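Local atomic coordinates of macrolide export ATP-binding/permease protein MacB (Actinobacillus actinomycetemcomitans, PDB entry 3FTJ), a protein that probably serves as the inner-membrane ABC transporter of the MacAB-TdeA tripartite efflux system, using ATP to drive macrolide export, its periplasmic region forming this chain. Residues S71-G76 with S153-S158; V106-E111 with G139-Q144. One frame throughout, in Å; residues are numbered along the deposited sequence.

Interaction 1. Residues S71-G76 with S153-S158; sequences SANLYG and SLNLYS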
ATOM      1  N   SER A  71      -7.152  -9.468  14.545  1.00 25.51           N
ATOM      2  CA  SER A  71      -6.666  -8.219  13.975  1.00 30.19           C
ATOM      3  C   SER A  71      -5.303  -8.387  13.313  1.00 24.85           C
ATOM      4  O   SER A  71      -4.359  -7.643  13.585  1.00 29.94           O
ATOM      5  CB  SER A  71      -6.652  -7.098  15.018  1.00 33.91           C
ATOM      6  OG  SER A  71      -6.110  -7.544  16.248  1.00 42.39           O
ATOM      7  N   ALA A  72      -5.208  -9.395  12.455  1.00 22.95           N
ATOM      8  CA  ALA A  72      -4.112  -9.483  11.511  1.00 24.57           C
ATOM      9  C   ALA A  72      -4.556  -8.692  10.292  1.00 24.03           C
ATOM     10  O   ALA A  72      -5.663  -8.891   9.792  1.00 21.86           O
ATOM     11  CB  ALA A  72      -3.846 -10.925  11.134  1.00 23.76           C
ATOM     12  N   ASN A  73      -3.693  -7.792   9.832  1.00 24.07           N
ATOM     13  CA  ASN A  73      -3.954  -6.988   8.648  1.00 19.08           C
ATOM     14  C   ASN A  73      -3.337  -7.584   7.405  1.00 20.04           C
ATOM     15  O   ASN A  73      -2.112  -7.666   7.290  1.00 23.08           O
ATOM     16  CB  ASN A  73      -3.406  -5.583   8.849  1.00 22.46           C
ATOM     17  CG  ASN A  73      -4.017  -4.902  10.039  1.00 26.45           C
ATOM     18  OD1 ASN A  73      -5.234  -4.753  10.116  1.00 29.11           O
ATOM     19  ND2 ASN A  73      -3.179  -4.502  10.993  1.00 27.35           N
ATOM     20  N   LEU A  74      -4.186  -8.010   6.480  1.00 14.52           N
ATOM     21  CA  LEU A  74      -3.729  -8.456   5.172  1.00 18.61           C
ATOM     22  C   LEU A  74      -3.836  -7.303   4.198  1.00 19.60           C
ATOM     23  O   LEU A  74      -4.922  -6.775   3.967  1.00 20.27           O
ATOM     24  CB  LEU A  74      -4.566  -9.629   4.665  1.00 20.94           C
ATOM     25  CG  LEU A  74      -4.183 -10.235   3.311  1.00 20.81           C
ATOM     26  CD1 LEU A  74      -2.774 -10.839   3.336  1.00 17.39           C
ATOM     27  CD2 LEU A  74      -5.211 -11.295   2.927  1.00 19.68           C
ATOM     28  N   TYR A  75      -2.698  -6.910   3.643  1.00 20.90           N
ATOM     29  CA  TYR A  75      -2.647  -5.894   2.606  1.00 17.06           C
ATOM     30  C   TYR A  75      -2.550  -6.566   1.252  1.00 21.45           C
ATOM     31  O   TYR A  75      -1.788  -7.521   1.076  1.00 22.40           O
ATOM     32  CB  TYR A  75      -1.435  -4.996   2.807  1.00 16.37           C
ATOM     33  CG  TYR A  75      -1.524  -4.130   4.029  1.00 23.21           C
ATOM     34  CD1 TYR A  75      -2.183  -2.902   3.987  1.00 26.07           C
ATOM     35  CD2 TYR A  75      -0.956  -4.534   5.230  1.00 23.39           C
ATOM     36  CE1 TYR A  75      -2.277  -2.106   5.114  1.00 27.78           C
ATOM     37  CE2 TYR A  75      -1.036  -3.739   6.356  1.00 27.78           C
ATOM     38  CZ  TYR A  75      -1.698  -2.524   6.291  1.00 26.98           C
ATOM     39  OH  TYR A  75      -1.776  -1.734   7.414  1.00 36.68           O
ATOM     40  N   GLY A  76      -3.345  -6.075   0.307  1.00 20.27           N
ATOM     41  CA  GLY A  76      -3.242  -6.489  -1.077  1.00 16.60           C
ATOM     42  C   GLY A  76      -2.578  -5.338  -1.780  1.00 18.53           C
ATOM     43  O   GLY A  76      -3.202  -4.300  -1.985  1.00 17.92           O
ATOM     44  N   SER A 153       2.298  -4.766  14.246  1.00 47.73           N
ATOM     45  CA  SER A 153       0.989  -5.212  14.713  1.00 42.40           C
ATOM     46  C   SER A 153       0.315  -6.156  13.727  1.00 38.25           C
ATOM     47  O   SER A 153      -0.825  -5.942  13.323  1.00 46.40           O
ATOM     48  CB  SER A 153       0.087  -4.016  15.006  1.00 44.21           C
ATOM     49  OG  SER A 153       0.398  -3.456  16.273  1.00 56.82           O
ATOM     50  N   LEU A 154       1.032  -7.212  13.361  1.00 43.17           N
ATOM     51  CA  LEU A 154       0.539  -8.241  12.443  1.00 35.78           C
ATOM     52  C   LEU A 154       0.185  -7.730  11.062  1.00 32.07           C
ATOM     53  O   LEU A 154      -0.990  -7.644  10.690  1.00 30.31           O
ATOM     54  CB  LEU A 154      -0.620  -9.022  13.039  1.00 34.24           C
ATOM     55  CG  LEU A 154      -0.140 -10.350  13.612  1.00 36.23           C
ATOM     56  CD1 LEU A 154       0.827 -10.094  14.751  1.00 37.18           C
ATOM     57  CD2 LEU A 154      -1.322 -11.180  14.077  1.00 34.71           C
ATOM     58  N   ASN A 155       1.222  -7.408  10.302  1.00 25.26           N
ATOM     59  CA  ASN A 155       1.057  -7.001   8.925  1.00 25.99           C
ATOM     60  C   ASN A 155       1.473  -8.130   7.997  1.00 26.84           C
ATOM     61  O   ASN A 155       2.567  -8.684   8.131  1.00 25.65           O
ATOM     62  CB  ASN A 155       1.876  -5.741   8.652  1.00 29.05           C
ATOM     63  CG  ASN A 155       1.466  -4.579   9.548  1.00 32.58           C
ATOM     64  OD1 ASN A 155       0.302  -4.188   9.578  1.00 30.16           O
ATOM     65  ND2 ASN A 155       2.423  -4.031  10.285  1.00 36.30           N
ATOM     66  N   LEU A 156       0.580  -8.488   7.076  1.00 22.42           N
ATOM     67  CA  LEU A 156       0.907  -9.427   6.007  1.00 26.00           C
ATOM     68  C   LEU A 156       0.700  -8.751   4.651  1.00 22.10           C
ATOM     69  O   LEU A 156      -0.271  -8.020   4.465  1.00 20.16           O
ATOM     70  CB  LEU A 156       0.045 -10.689   6.083  1.00 21.38           C
ATOM     71  CG  LEU A 156      -0.199 -11.416   7.411  1.00 25.18           C
ATOM     72  CD1 LEU A 156      -0.290 -12.905   7.127  1.00 27.02           C
ATOM     73  CD2 LEU A 156       0.873 -11.165   8.436  1.00 29.87           C
ATOM     74  N   TYR A 157       1.603  -9.009   3.708  1.00 17.26           N
ATOM     75  CA  TYR A 157       1.534  -8.383   2.392  1.00 17.68           C
ATOM     76  C   TYR A 157       1.389  -9.404   1.277  1.00 19.35           C
ATOM     77  O   TYR A 157       2.197 -10.321   1.153  1.00 20.01           O
ATOM     78  CB  TYR A 157       2.775  -7.525   2.145  1.00 18.67           C
ATOM     79  CG  TYR A 157       3.029  -6.524   3.248  1.00 19.37           C
ATOM     80  CD1 TYR A 157       2.308  -5.344   3.315  1.00 22.08           C
ATOM     81  CD2 TYR A 157       3.978  -6.764   4.224  1.00 22.91           C
ATOM     82  CE1 TYR A 157       2.528  -4.423   4.317  1.00 21.81           C
ATOM     83  CE2 TYR A 157       4.207  -5.850   5.236  1.00 27.85           C
ATOM     84  CZ  TYR A 157       3.478  -4.679   5.273  1.00 21.83           C
ATOM     85  OH  TYR A 157       3.700  -3.763   6.270  1.00 27.19           O
ATOM     86  N   SER A 158       0.363  -9.218   0.457  1.00 17.02           N
ATOM     87  CA  SER A 158      -0.000 -10.169  -0.583  1.00 17.06           C
ATOM     88  C   SER A 158      -0.312  -9.369  -1.843  1.00 17.03           C
ATOM     89  O   SER A 158      -0.534  -8.161  -1.761  1.00 18.83           O
ATOM     90  CB  SER A 158      -1.222 -10.965  -0.110  1.00 18.90           C
ATOM     91  OG  SER A 158      -1.457 -12.112  -0.893  1.00 20.22           O
TER
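Tyr75 buries more surface here than any other residue, held by its backbone between Leu156 and Ser158. Its N-H runs to Leu156 O at 2.8 Å and almost dead straight (178°), and its carbonyl takes the N-H of Ser158, with Tyr75 O and Ser158 N also 2.8 Å apart. Two residues earlier, Asn73 does the same between Leu154 and Leu156, and Leu156 N reaches Asn73 O at 2.8 Å. All four donors lie nearly along the C=O axes they address. On the face carrying Asn73, Asn155 and the tyrosines, Tyr75 and Tyr157 both have CG beside the backbone N and run side by side. Their planes are only 20° apart, but the rings are slid so far that they barely overlap, with centroids 5.5 Å apart; Tyr75 CD2 comes to 3.6 Å from Tyr157 CE1. Asn155 OD1 lies in the plane of the Tyr75 ring, at its edge, 3.5 Å from CE2. Tyr81 meets the Tyr157 ring. On the other face Leu74 does the joining: with CG anti to the backbone N (chi1 -179°), its CD1 lies 3.9 Å from Leu156 CB and 3.8 Å from Ser158 CB. Leu156 packs onward against Val107 and Leu109, while the hydroxyl of Ser158, a buried polar group, is hydrogen-bonded to Val106 O. In-register parallel pairing, with Asn73 and Tyr75 each both donating and accepting, is the signature of neighbouring parallel strands, here strands 67-77 and 155-159 in the mixed sheet of the MacB-like periplasmic core domain.

Interaction 2. Residues V106-E111 with G139-Q144; sequences VVVLDE and GVVSDQ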
ATOM      1  N   VAL A 106       0.324 -16.042  -1.847  1.00 17.03           N
ATOM      2  CA  VAL A 106       1.595 -15.985  -1.150  1.00 18.75           C
ATOM      3  C   VAL A 106       1.597 -14.741  -0.292  1.00 18.94           C
ATOM      4  O   VAL A 106       0.931 -13.757  -0.611  1.00 19.35           O
ATOM      5  CB  VAL A 106       2.799 -15.933  -2.130  1.00 19.18           C
ATOM      6  CG1 VAL A 106       2.910 -17.246  -2.924  1.00 16.36           C
ATOM      7  CG2 VAL A 106       2.678 -14.742  -3.066  1.00 18.08           C
ATOM      8  N   VAL A 107       2.343 -14.779   0.801  1.00 16.15           N
ATOM      9  CA  VAL A 107       2.371 -13.639   1.687  1.00 17.19           C
ATOM     10  C   VAL A 107       3.787 -13.294   2.110  1.00 19.17           C
ATOM     11  O   VAL A 107       4.642 -14.174   2.268  1.00 18.29           O
ATOM     12  CB  VAL A 107       1.440 -13.866   2.917  1.00 19.96           C
ATOM     13  CG1 VAL A 107       1.872 -15.078   3.712  1.00 18.72           C
ATOM     14  CG2 VAL A 107       1.420 -12.636   3.787  1.00 25.67           C
ATOM     15  N   VAL A 108       4.039 -12.001   2.262  1.00 18.78           N
ATOM     16  CA  VAL A 108       5.298 -11.530   2.818  1.00 16.87           C
ATOM     17  C   VAL A 108       5.029 -10.990   4.223  1.00 20.86           C
ATOM     18  O   VAL A 108       4.154 -10.149   4.411  1.00 21.07           O
ATOM     19  CB  VAL A 108       5.946 -10.447   1.919  1.00 20.83           C
ATOM     20  CG1 VAL A 108       7.148  -9.826   2.606  1.00 23.09           C
ATOM     21  CG2 VAL A 108       6.346 -11.048   0.563  1.00 16.89           C
ATOM     22  N   LEU A 109       5.769 -11.486   5.212  1.00 20.17           N
ATOM     23  CA  LEU A 109       5.544 -11.090   6.595  1.00 20.72           C
ATOM     24  C   LEU A 109       6.330  -9.853   7.019  1.00 27.39           C
ATOM     25  O   LEU A 109       7.423  -9.570   6.526  1.00 24.95           O
ATOM     26  CB  LEU A 109       5.857 -12.238   7.551  1.00 22.17           C
ATOM     27  CG  LEU A 109       5.038 -13.515   7.395  1.00 22.76           C
ATOM     28  CD1 LEU A 109       5.353 -14.451   8.552  1.00 24.99           C
ATOM     29  CD2 LEU A 109       3.558 -13.197   7.352  1.00 18.65           C
ATOM     30  N   ASP A 110       5.732  -9.121   7.945  1.00 24.32           N
ATOM     31  CA  ASP A 110       6.385  -8.048   8.670  1.00 31.18           C
ATOM     32  C   ASP A 110       7.371  -8.674   9.659  1.00 33.77           C
ATOM     33  O   ASP A 110       7.193  -9.811  10.087  1.00 29.27           O
ATOM     34  CB  ASP A 110       5.298  -7.288   9.431  1.00 34.83           C
ATOM     35  CG  ASP A 110       5.803  -6.070  10.114  1.00 37.76           C
ATOM     36  OD1 ASP A 110       5.380  -4.960   9.721  1.00 37.00           O
ATOM     37  OD2 ASP A 110       6.615  -6.224  11.050  1.00 49.36           O
ATOM     38  N   GLU A 111       8.413  -7.934  10.018  1.00 35.24           N
ATOM     39  CA  GLU A 111       9.381  -8.401  11.000  1.00 36.19           C
ATOM     40  C   GLU A 111       8.667  -8.824  12.280  1.00 33.38           C
ATOM     41  O   GLU A 111       8.858  -9.935  12.787  1.00 32.25           O
ATOM     42  CB  GLU A 111      10.378  -7.285  11.312  1.00 41.35           C
ATOM     43  CG  GLU A 111      11.673  -7.746  11.924  1.00 40.49           C
ATOM     44  CD  GLU A 111      12.664  -8.216  10.881  1.00 50.39           C
ATOM     45  OE1 GLU A 111      12.257  -8.995   9.991  1.00 46.64           O
ATOM     46  OE2 GLU A 111      13.849  -7.812  10.954  1.00 50.39           O
ATOM     47  N   GLY A 139       8.434 -14.799   2.274  1.00 21.34           N
ATOM     48  CA  GLY A 139       9.474 -13.889   2.703  1.00 21.39           C
ATOM     49  C   GLY A 139       9.109 -13.049   3.909  1.00 26.26           C
ATOM     50  O   GLY A 139       7.996 -13.151   4.445  1.00 21.74           O
ATOM     51  N   VAL A 140      10.060 -12.212   4.323  1.00 24.42           N
ATOM     52  CA  VAL A 140       9.928 -11.356   5.494  1.00 23.04           C
ATOM     53  C   VAL A 140      10.622 -10.029   5.218  1.00 30.01           C
ATOM     54  O   VAL A 140      11.731 -10.011   4.686  1.00 30.80           O
ATOM     55  CB  VAL A 140      10.607 -11.994   6.727  1.00 24.46           C
ATOM     56  CG1 VAL A 140      10.441 -11.108   7.956  1.00 27.65           C
ATOM     57  CG2 VAL A 140      10.041 -13.369   6.989  1.00 24.78           C
ATOM     58  N   VAL A 141       9.972  -8.925   5.574  1.00 28.27           N
ATOM     59  CA  VAL A 141      10.567  -7.601   5.415  1.00 26.76           C
ATOM     60  C   VAL A 141      10.653  -6.885   6.759  1.00 30.76           C
ATOM     61  O   VAL A 141       9.993  -7.276   7.724  1.00 28.46           O
ATOM     62  CB  VAL A 141       9.752  -6.715   4.450  1.00 29.82           C
ATOM     63  CG1 VAL A 141       9.862  -7.227   3.020  1.00 28.99           C
ATOM     64  CG2 VAL A 141       8.294  -6.639   4.892  1.00 23.62           C
ATOM     65  N   SER A 142      11.477  -5.845   6.830  1.00 29.80           N
ATOM     66  CA  SER A 142      11.507  -5.001   8.016  1.00 33.97           C
ATOM     67  C   SER A 142      10.164  -4.279   8.114  1.00 35.47           C
ATOM     68  O   SER A 142       9.454  -4.151   7.115  1.00 37.23           O
ATOM     69  CB  SER A 142      12.643  -3.991   7.921  1.00 35.40           C
ATOM     70  OG  SER A 142      12.443  -3.127   6.820  1.00 34.07           O
ATOM     71  N   ASP A 143       9.798  -3.814   9.300  1.00 37.50           N
ATOM     72  CA  ASP A 143       8.479  -3.206   9.460  1.00 44.12           C
ATOM     73  C   ASP A 143       8.449  -1.684   9.337  1.00 44.41           C
ATOM     74  O   ASP A 143       9.487  -1.033   9.234  1.00 44.45           O
ATOM     75  CB  ASP A 143       7.812  -3.652  10.764  1.00 44.13           C
ATOM     76  CG  ASP A 143       8.801  -3.938  11.858  1.00 44.95           C
ATOM     77  OD1 ASP A 143       9.791  -3.188  11.971  1.00 47.84           O
ATOM     78  OD2 ASP A 143       8.583  -4.914  12.605  1.00 44.63           O
ATOM     79  N   GLN A 144       7.238  -1.135   9.343  1.00 45.41           N
ATOM     80  CA  GLN A 144       7.028   0.297   9.195  1.00 43.35           C
ATOM     81  C   GLN A 144       7.573   1.075  10.385  1.00 50.24           C
ATOM     82  O   GLN A 144       6.988   1.056  11.468  1.00 58.54           O
ATOM     83  CB  GLN A 144       5.539   0.597   9.014  1.00 50.84           C
ATOM     84  CG  GLN A 144       4.952   0.095   7.701  1.00 49.64           C
ATOM     85  CD  GLN A 144       5.616   0.722   6.487  1.00 49.81           C
ATOM     86  OE1 GLN A 144       6.838   0.858   6.432  1.00 52.86           O
ATOM     87  NE2 GLN A 144       4.811   1.102   5.501  1.00 46.27           N
TER
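Gly139 opens the contact with its carbonyl, which receives Leu109 N at 2.9 Å; the bond is straight at the hydrogen (170°), but the donor stands 32° out of the carbonyl plane. Val140 follows on the face it shares with Leu109, and it makes a CA-H...O contact with Leu109 O, CA and O being 3.2 Å apart. Its CG1, anti to the backbone N, meets the bent side chain of Glu111, whose OE1 stops 3.5 Å away. At Val141 the backbone turns donor: Val141 N reaches Leu109 O at 2.8 Å, nearly along the C=O axis, so Leu109 both gives and takes. On the opposite face, Val141 CG1 touches Val108 CG1 at 3.8 Å, the two side chains crossing at about a right angle, with Phe82 of helix 81-85 against both. This is a short parallel pairing of strands 106-110 and 133-141, and strand 106-110 runs straight into helix 111-118, with Asp110 as its N-cap. Past Val141 the second segment leaves the sheet. Ser142 directs its CB away from the first segment, and its hydroxyl bonds to Lys88 N. Asp143 then swings back over the helix start, its side chain crossing that of Asp110 at about a right angle, carboxylate planes 40° apart, with OD2 2.8 Å from Asp110 OD2 and 3.2 Å from Glu111 CB. Two acidic groups so close probably raise the proton affinity of at least one, although the helix N-terminus should offset part of the repulsion: Asp110 OD2 caps Ser112 N, and Asp143 OD2 has a weak hydrogen bond to that same N-H.

Strand 106-110 is the shared neighbour: it pairs parallel with 133-141 in interaction 2 and antiparallel with 155-159, the second strand of interaction 1, so the two contacts sit in one sheet with centres about 9 Å apart. A probable hydrogen bond from Val108 N to Tyr157 O, 2.7 Å, helps join them. Along the chain, interaction 2 is nested inside the loop closed by interaction 1. Interaction 2 is the more buried, with valines and a leucine at its strands and crowded carboxylates at a helix start; interaction 1 is only partly buried, with neutral amides and phenols on one face. Asp110 and Asn155 connect these two polar regions through a side-chain hydrogen bond.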